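Local coordinates for protein VP5 (Halorubrum pleomorphic virus 6, PDB 6QGL) that probably mediates fusion of the viral envelope with the cell membrane of its haloarchaeal host, at residues 103-106 against 107-110; 251-254 against 255-259; 470-473 against 474-478. All coordinates share one frame; numbering follows the deposited sequence.

Contact 1: 103-106 against 107-110; sequences AANS and AIDS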
loop_
_atom_site.group_PDB
_atom_site.type_symbol
_atom_site.label_atom_id
_atom_site.label_comp_id
_atom_site.label_asym_id
_atom_site.label_seq_id
_atom_site.Cartn_x
_atom_site.Cartn_y
_atom_site.Cartn_z
ATOM N N ALA A 103 -15.316 -3.547 -29.275
ATOM C CA ALA A 103 -15.819 -4.097 -28.013
ATOM C C ALA A 103 -14.685 -4.360 -27.026
ATOM O O ALA A 103 -14.831 -4.050 -25.844
ATOM C CB ALA A 103 -16.601 -5.370 -28.265
ATOM N N ALA A 104 -13.551 -4.899 -27.519
ATOM C CA ALA A 104 -12.366 -5.198 -26.715
ATOM C C ALA A 104 -11.717 -3.928 -26.181
ATOM O O ALA A 104 -11.402 -3.869 -24.993
ATOM C CB ALA A 104 -11.366 -5.991 -27.533
ATOM N N ASN A 105 -11.538 -2.907 -27.045
ATOM C CA ASN A 105 -10.927 -1.640 -26.649
ATOM C C ASN A 105 -11.836 -0.794 -25.777
ATOM O O ASN A 105 -11.319 -0.025 -24.968
ATOM C CB ASN A 105 -10.406 -0.858 -27.848
ATOM C CG ASN A 105 -9.240 -1.510 -28.544
ATOM O OD1 ASN A 105 -8.218 -1.861 -27.934
ATOM N ND2 ASN A 105 -9.365 -1.660 -29.849
ATOM N N SER A 106 -13.178 -0.956 -25.897
ATOM C CA SER A 106 -14.131 -0.244 -25.038
ATOM C C SER A 106 -14.011 -0.781 -23.613
ATOM O O SER A 106 -14.159 -0.018 -22.660
ATOM C CB SER A 106 -15.560 -0.390 -25.543
ATOM O OG SER A 106 -15.741 0.316 -26.759
ATOM N N ALA A 107 -13.704 -2.089 -23.472
ATOM C CA ALA A 107 -13.484 -2.736 -22.180
ATOM C C ALA A 107 -12.189 -2.204 -21.560
ATOM O O ALA A 107 -12.199 -1.847 -20.380
ATOM C CB ALA A 107 -13.418 -4.243 -22.349
ATOM N N ILE A 108 -11.102 -2.092 -22.364
ATOM C CA ILE A 108 -9.812 -1.543 -21.927
ATOM C C ILE A 108 -9.997 -0.073 -21.521
ATOM O O ILE A 108 -9.517 0.312 -20.460
ATOM C CB ILE A 108 -8.658 -1.721 -22.976
ATOM C CG1 ILE A 108 -8.516 -3.190 -23.426
ATOM C CG2 ILE A 108 -7.308 -1.213 -22.413
ATOM C CD1 ILE A 108 -7.889 -3.368 -24.805
ATOM N N ASP A 109 -10.725 0.723 -22.335
ATOM C CA ASP A 109 -10.977 2.144 -22.061
ATOM C C ASP A 109 -11.610 2.373 -20.698
ATOM O O ASP A 109 -11.111 3.203 -19.948
ATOM C CB ASP A 109 -11.827 2.795 -23.170
ATOM C CG ASP A 109 -11.133 2.972 -24.505
ATOM O OD1 ASP A 109 -9.919 2.855 -24.557
ATOM O OD2 ASP A 109 -11.818 3.248 -25.492
ATOM N N SER A 110 -12.672 1.616 -20.366
ATOM C CA SER A 110 -13.353 1.721 -19.077
ATOM C C SER A 110 -12.454 1.259 -17.932
ATOM O O SER A 110 -12.481 1.873 -16.868
ATOM C CB SER A 110 -14.650 0.924 -19.082
ATOM O OG SER A 110 -14.377 -0.454 -19.249
#
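Asn-105 and Ile-108 lie side by side one turn apart and point the same way, with amide oxygen OD1 of Asn-105 3.5 Å from the terminal methyl CD1 of Ile-108. CG1 of Ile-108 stands anti to its carbonyl carbon (chi1 -53°), which turns the branch back toward the preceding turn, 3.4 Å from Ala-104 O. From there the isoleucine reaches Ala-83 on one neighbouring helix and Val-246 and Ile-250 on another. The small methyls of Ala-103 and Ala-107 touch Glu-90 and Glu-82 of helix 73-92.

Backbone bonds join the two segments as one uninterrupted piece of the long alpha-helix 97-140, part of the helical bundle in the N-terminal region of the envelope protein. The i to i+4 series runs from Ala-107 N to Ala-103 O through Ser-110 N to Ser-106 O; its shortest member links Asp-109 N to Asn-105 O at 2.8 Å. Ala-107 N makes an additional weak bond to Ala-104 O.

Among the polar side chains, the two serines fold onto the helix backbone. Ser-110 OG lies between its backbone N and carbonyl carbon (chi1 64°) and donates to Ala-107 O at 2.8 Å, whereas Ser-106 OG bonds to Ser-102 O. The carboxylate of Asp-109 comes up against Asn-105 O, an acceptor like itself, and OD1 finds its counter-charge in Arg-247 of helix 229-257.

Contact 2: 251-254 against 255-259; sequences STWV and TNVYG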
loop_
_atom_site.group_PDB
_atom_site.type_symbol
_atom_site.label_atom_id
_atom_site.label_comp_id
_atom_site.label_asym_id
_atom_site.label_seq_id
_atom_site.Cartn_x
_atom_site.Cartn_y
_atom_site.Cartn_z
ATOM N N SER A 251 -4.736 -6.319 -30.334
ATOM C CA SER A 251 -4.764 -6.076 -31.769
ATOM C C SER A 251 -4.147 -7.275 -32.500
ATOM O O SER A 251 -4.745 -7.777 -33.453
ATOM C CB SER A 251 -4.027 -4.789 -32.115
ATOM O OG SER A 251 -4.264 -4.454 -33.472
ATOM N N THR A 252 -2.980 -7.763 -32.007
ATOM C CA THR A 252 -2.258 -8.923 -32.544
ATOM C C THR A 252 -3.136 -10.169 -32.382
ATOM O O THR A 252 -3.265 -10.948 -33.327
ATOM C CB THR A 252 -0.886 -9.070 -31.858
ATOM O OG1 THR A 252 -0.188 -7.824 -31.897
ATOM C CG2 THR A 252 -0.026 -10.152 -32.494
ATOM N N TRP A 253 -3.789 -10.298 -31.201
ATOM C CA TRP A 253 -4.688 -11.393 -30.832
ATOM C C TRP A 253 -5.838 -11.522 -31.807
ATOM O O TRP A 253 -5.987 -12.581 -32.403
ATOM C CB TRP A 253 -5.210 -11.216 -29.396
ATOM C CG TRP A 253 -5.887 -12.430 -28.828
ATOM C CD1 TRP A 253 -5.286 -13.529 -28.289
ATOM C CD2 TRP A 253 -7.298 -12.639 -28.699
ATOM N NE1 TRP A 253 -6.235 -14.423 -27.855
ATOM C CE2 TRP A 253 -7.480 -13.901 -28.091
ATOM C CE3 TRP A 253 -8.433 -11.888 -29.053
ATOM C CZ2 TRP A 253 -8.749 -14.425 -27.821
ATOM C CZ3 TRP A 253 -9.689 -12.405 -28.779
ATOM C CH2 TRP A 253 -9.839 -13.661 -28.171
ATOM N N VAL A 254 -6.611 -10.437 -32.009
ATOM C CA VAL A 254 -7.758 -10.372 -32.924
ATOM C C VAL A 254 -7.323 -10.633 -34.375
ATOM O O VAL A 254 -7.981 -11.413 -35.060
ATOM C CB VAL A 254 -8.578 -9.065 -32.753
ATOM C CG1 VAL A 254 -9.655 -8.922 -33.833
ATOM C CG2 VAL A 254 -9.216 -9.004 -31.367
ATOM N N THR A 255 -6.196 -10.036 -34.820
ATOM C CA THR A 255 -5.664 -10.220 -36.178
ATOM C C THR A 255 -5.397 -11.704 -36.499
ATOM O O THR A 255 -5.704 -12.153 -37.602
ATOM C CB THR A 255 -4.424 -9.332 -36.409
ATOM O OG1 THR A 255 -4.758 -7.965 -36.136
ATOM C CG2 THR A 255 -3.884 -9.434 -37.822
ATOM N N ASN A 256 -4.854 -12.453 -35.527
ATOM C CA ASN A 256 -4.521 -13.873 -35.667
ATOM C C ASN A 256 -5.693 -14.830 -35.371
ATOM O O ASN A 256 -5.651 -15.979 -35.808
ATOM C CB ASN A 256 -3.323 -14.219 -34.779
ATOM C CG ASN A 256 -2.016 -13.619 -35.236
ATOM O OD1 ASN A 256 -1.510 -13.915 -36.323
ATOM N ND2 ASN A 256 -1.424 -12.775 -34.404
ATOM N N VAL A 257 -6.724 -14.354 -34.630
ATOM C CA VAL A 257 -7.907 -15.116 -34.183
ATOM C C VAL A 257 -9.126 -14.933 -35.106
ATOM O O VAL A 257 -9.969 -15.829 -35.183
ATOM C CB VAL A 257 -8.224 -14.775 -32.689
ATOM C CG1 VAL A 257 -9.650 -15.134 -32.275
ATOM C CG2 VAL A 257 -7.222 -15.435 -31.758
ATOM N N TYR A 258 -9.228 -13.781 -35.786
ATOM C CA TYR A 258 -10.352 -13.479 -36.671
ATOM C C TYR A 258 -10.402 -14.437 -37.859
ATOM O O TYR A 258 -9.429 -14.552 -38.608
ATOM C CB TYR A 258 -10.338 -12.008 -37.135
ATOM C CG TYR A 258 -11.644 -11.566 -37.762
ATOM C CD1 TYR A 258 -11.883 -11.741 -39.121
ATOM C CD2 TYR A 258 -12.652 -10.995 -36.991
ATOM C CE1 TYR A 258 -13.098 -11.369 -39.696
ATOM C CE2 TYR A 258 -13.869 -10.614 -37.557
ATOM C CZ TYR A 258 -14.084 -10.797 -38.912
ATOM O OH TYR A 258 -15.275 -10.407 -39.475
ATOM N N GLY A 259 -11.524 -15.141 -37.977
ATOM C CA GLY A 259 -11.774 -16.088 -39.057
ATOM C C GLY A 259 -11.512 -17.556 -38.776
ATOM O O GLY A 259 -12.289 -18.406 -39.224
#
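Trp-253 carries its indole anti to the backbone N (chi1 -167°), and Val-257 turns CG2 back beside its own backbone N; these two rotations set the methyl over a face of the ring. This CH-pi contact places CG2 of Val-257 4.0 Å from the centroid of the five-membered ring of Trp-253 and only 12° off the ring normal. The indole NE1 has its polar partner in Asn-476 O, in the loop ahead of helix 480-496.

Along the solvent side, hydroxyl OG1 of Thr-255 bends beside its backbone N and donates to Ser-251 O at 2.7 Å. The amide N of Thr-255 shares that carbonyl at 3.0 Å, approaching from the opposite face of its plane. Asn-256 lies alongside Thr-252 and adds a weak bond from ND2 to Thr-252 O.

Residues 251-257 make up the last two turns of helix 229-257, and the chain leaves it at Tyr-258, whose N still bonds to Val-254 O at 2.8 Å, while its OH reaches Ser-95 O. Side-chain donors thus supplement the main-chain bonds on the exposed side of the ending helix, whereas dispersion between methyl and indole serves the buried one.

Contact 3: 470-473 against 474-478; sequences EPQT and DSNYI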
loop_
_atom_site.group_PDB
_atom_site.type_symbol
_atom_site.label_atom_id
_atom_site.label_comp_id
_atom_site.label_asym_id
_atom_site.label_seq_id
_atom_site.Cartn_x
_atom_site.Cartn_y
_atom_site.Cartn_z
ATOM N N GLU A 470 -2.939 -19.464 -15.611
ATOM C CA GLU A 470 -2.158 -19.220 -16.828
ATOM C C GLU A 470 -2.103 -17.714 -17.173
ATOM O O GLU A 470 -3.158 -17.120 -17.419
ATOM C CB GLU A 470 -2.749 -20.032 -17.999
ATOM C CG GLU A 470 -1.978 -19.936 -19.309
ATOM C CD GLU A 470 -2.741 -20.296 -20.574
ATOM O OE1 GLU A 470 -2.193 -20.058 -21.674
ATOM O OE2 GLU A 470 -3.879 -20.809 -20.474
ATOM N N PRO A 471 -0.897 -17.079 -17.179
ATOM C CA PRO A 471 -0.821 -15.646 -17.529
ATOM C C PRO A 471 -1.282 -15.397 -18.956
ATOM O O PRO A 471 -0.968 -16.187 -19.844
ATOM C CB PRO A 471 0.669 -15.305 -17.370
ATOM C CG PRO A 471 1.254 -16.417 -16.588
ATOM C CD PRO A 471 0.445 -17.633 -16.911
ATOM N N GLN A 472 -2.043 -14.318 -19.161
ATOM C CA GLN A 472 -2.580 -13.938 -20.458
ATOM C C GLN A 472 -1.545 -13.265 -21.347
ATOM O O GLN A 472 -0.830 -12.367 -20.906
ATOM C CB GLN A 472 -3.804 -13.048 -20.288
ATOM C CG GLN A 472 -4.974 -13.509 -21.138
ATOM C CD GLN A 472 -6.282 -13.584 -20.394
ATOM O OE1 GLN A 472 -7.258 -14.157 -20.879
ATOM N NE2 GLN A 472 -6.344 -13.010 -19.206
ATOM N N THR A 473 -1.471 -13.716 -22.600
ATOM C CA THR A 473 -0.581 -13.239 -23.657
ATOM C C THR A 473 -1.411 -12.795 -24.868
ATOM O O THR A 473 -2.631 -12.979 -24.899
ATOM C CB THR A 473 0.451 -14.322 -24.052
ATOM O OG1 THR A 473 -0.200 -15.413 -24.702
ATOM C CG2 THR A 473 1.284 -14.816 -22.876
ATOM N N ASP A 474 -0.743 -12.238 -25.880
ATOM C CA ASP A 474 -1.401 -11.793 -27.106
ATOM C C ASP A 474 -1.846 -12.967 -27.998
ATOM O O ASP A 474 -2.470 -12.733 -29.026
ATOM C CB ASP A 474 -0.467 -10.848 -27.885
ATOM C CG ASP A 474 0.834 -11.454 -28.386
ATOM O OD1 ASP A 474 1.103 -12.641 -28.077
ATOM O OD2 ASP A 474 1.585 -10.743 -29.085
ATOM N N SER A 475 -1.500 -14.215 -27.636
ATOM C CA SER A 475 -1.832 -15.377 -28.457
ATOM C C SER A 475 -2.562 -16.519 -27.732
ATOM O O SER A 475 -2.929 -17.501 -28.384
ATOM C CB SER A 475 -0.569 -15.910 -29.134
ATOM O OG SER A 475 0.374 -16.361 -28.175
ATOM N N ASN A 476 -2.777 -16.403 -26.408
ATOM C CA ASN A 476 -3.426 -17.451 -25.607
ATOM C C ASN A 476 -4.927 -17.208 -25.339
ATOM O O ASN A 476 -5.454 -16.160 -25.717
ATOM C CB ASN A 476 -2.662 -17.674 -24.297
ATOM C CG ASN A 476 -2.596 -16.463 -23.417
ATOM O OD1 ASN A 476 -3.157 -15.407 -23.714
ATOM N ND2 ASN A 476 -1.887 -16.599 -22.327
ATOM N N TYR A 477 -5.592 -18.181 -24.666
ATOM C CA TYR A 477 -7.023 -18.200 -24.323
ATOM C C TYR A 477 -7.865 -18.272 -25.605
ATOM O O TYR A 477 -8.709 -17.412 -25.872
ATOM C CB TYR A 477 -7.419 -17.055 -23.359
ATOM C CG TYR A 477 -6.968 -17.285 -21.931
ATOM C CD1 TYR A 477 -5.665 -16.993 -21.534
ATOM C CD2 TYR A 477 -7.841 -17.801 -20.977
ATOM C CE1 TYR A 477 -5.244 -17.202 -20.221
ATOM C CE2 TYR A 477 -7.429 -18.023 -19.663
ATOM C CZ TYR A 477 -6.130 -17.718 -19.288
ATOM O OH TYR A 477 -5.712 -17.928 -17.994
ATOM N N ILE A 478 -7.567 -19.315 -26.410
ATOM C CA ILE A 478 -8.158 -19.671 -27.708
ATOM C C ILE A 478 -9.117 -20.849 -27.497
ATOM O O ILE A 478 -10.092 -20.996 -28.236
ATOM C CB ILE A 478 -7.018 -20.072 -28.711
ATOM C CG1 ILE A 478 -5.890 -19.009 -28.809
ATOM C CG2 ILE A 478 -7.536 -20.451 -30.108
ATOM C CD1 ILE A 478 -6.275 -17.601 -29.226
#
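Gln-472 lays its amide oxygen OE1 over one face of the Tyr-477 ring, 3.2 Å above the plane and shifted toward the rim. Both belong to a tight chain reversal in the loop leading to helix 480-496, its two arms running 143° apart. The bent chain of Gln-472 crosses the tyrosine at about a right angle, its NE2 being held by Thr-81 OG1 of helix 73-92. Over the opposite face, Glu-470 slides its carboxylate past the ring with the two planes 16° apart and OE2 3.9 Å from CE1 of Tyr-477.

Inside the bend, Asn-476 bridges back to the first arm. Its CG sits between the backbone N and the carbonyl carbon (chi1 61°), and from there OD1 accepts from Thr-473 N at 2.6 Å, the donor coming in side-on to the amide C=O and tilted from its plane, while ND2 makes a weak bond to Pro-471 O. Thr-473 OG1, packed against the Asn-476 amide, takes weak bonds from Ser-475 N, as in an ST turn, and from Asn-476 N.

At the far end of the tyrosine, OH of Tyr-477 donates to a lone pair of Glu-470 O, in the carbonyl plane, at 2.7 Å.

Contacts 2 and 3 touch directly, their centres about 12 Å apart: Trp-253 NE1 lies 2.9 Å from Asn-476 O, a probable hydrogen bond, and Ile-478 CD1 packs 3.5 Å from Val-257 CG2. The loop 470-478, ahead of helix 480-496, is thereby fastened to the end of helix 229-257. Lys-84 of helix 73-92 joins the same junction, bonding to Thr-473 O and Asn-476 O and making a cation-pi contact with Trp-253. Contact 1 does not touch contact 2, although their nearest atoms are about 5 Å apart (centres about 16 Å), and is about 11 Å from contact 3 at the nearest atoms; helix 97-140 packs on helices 73-92 and 229-257.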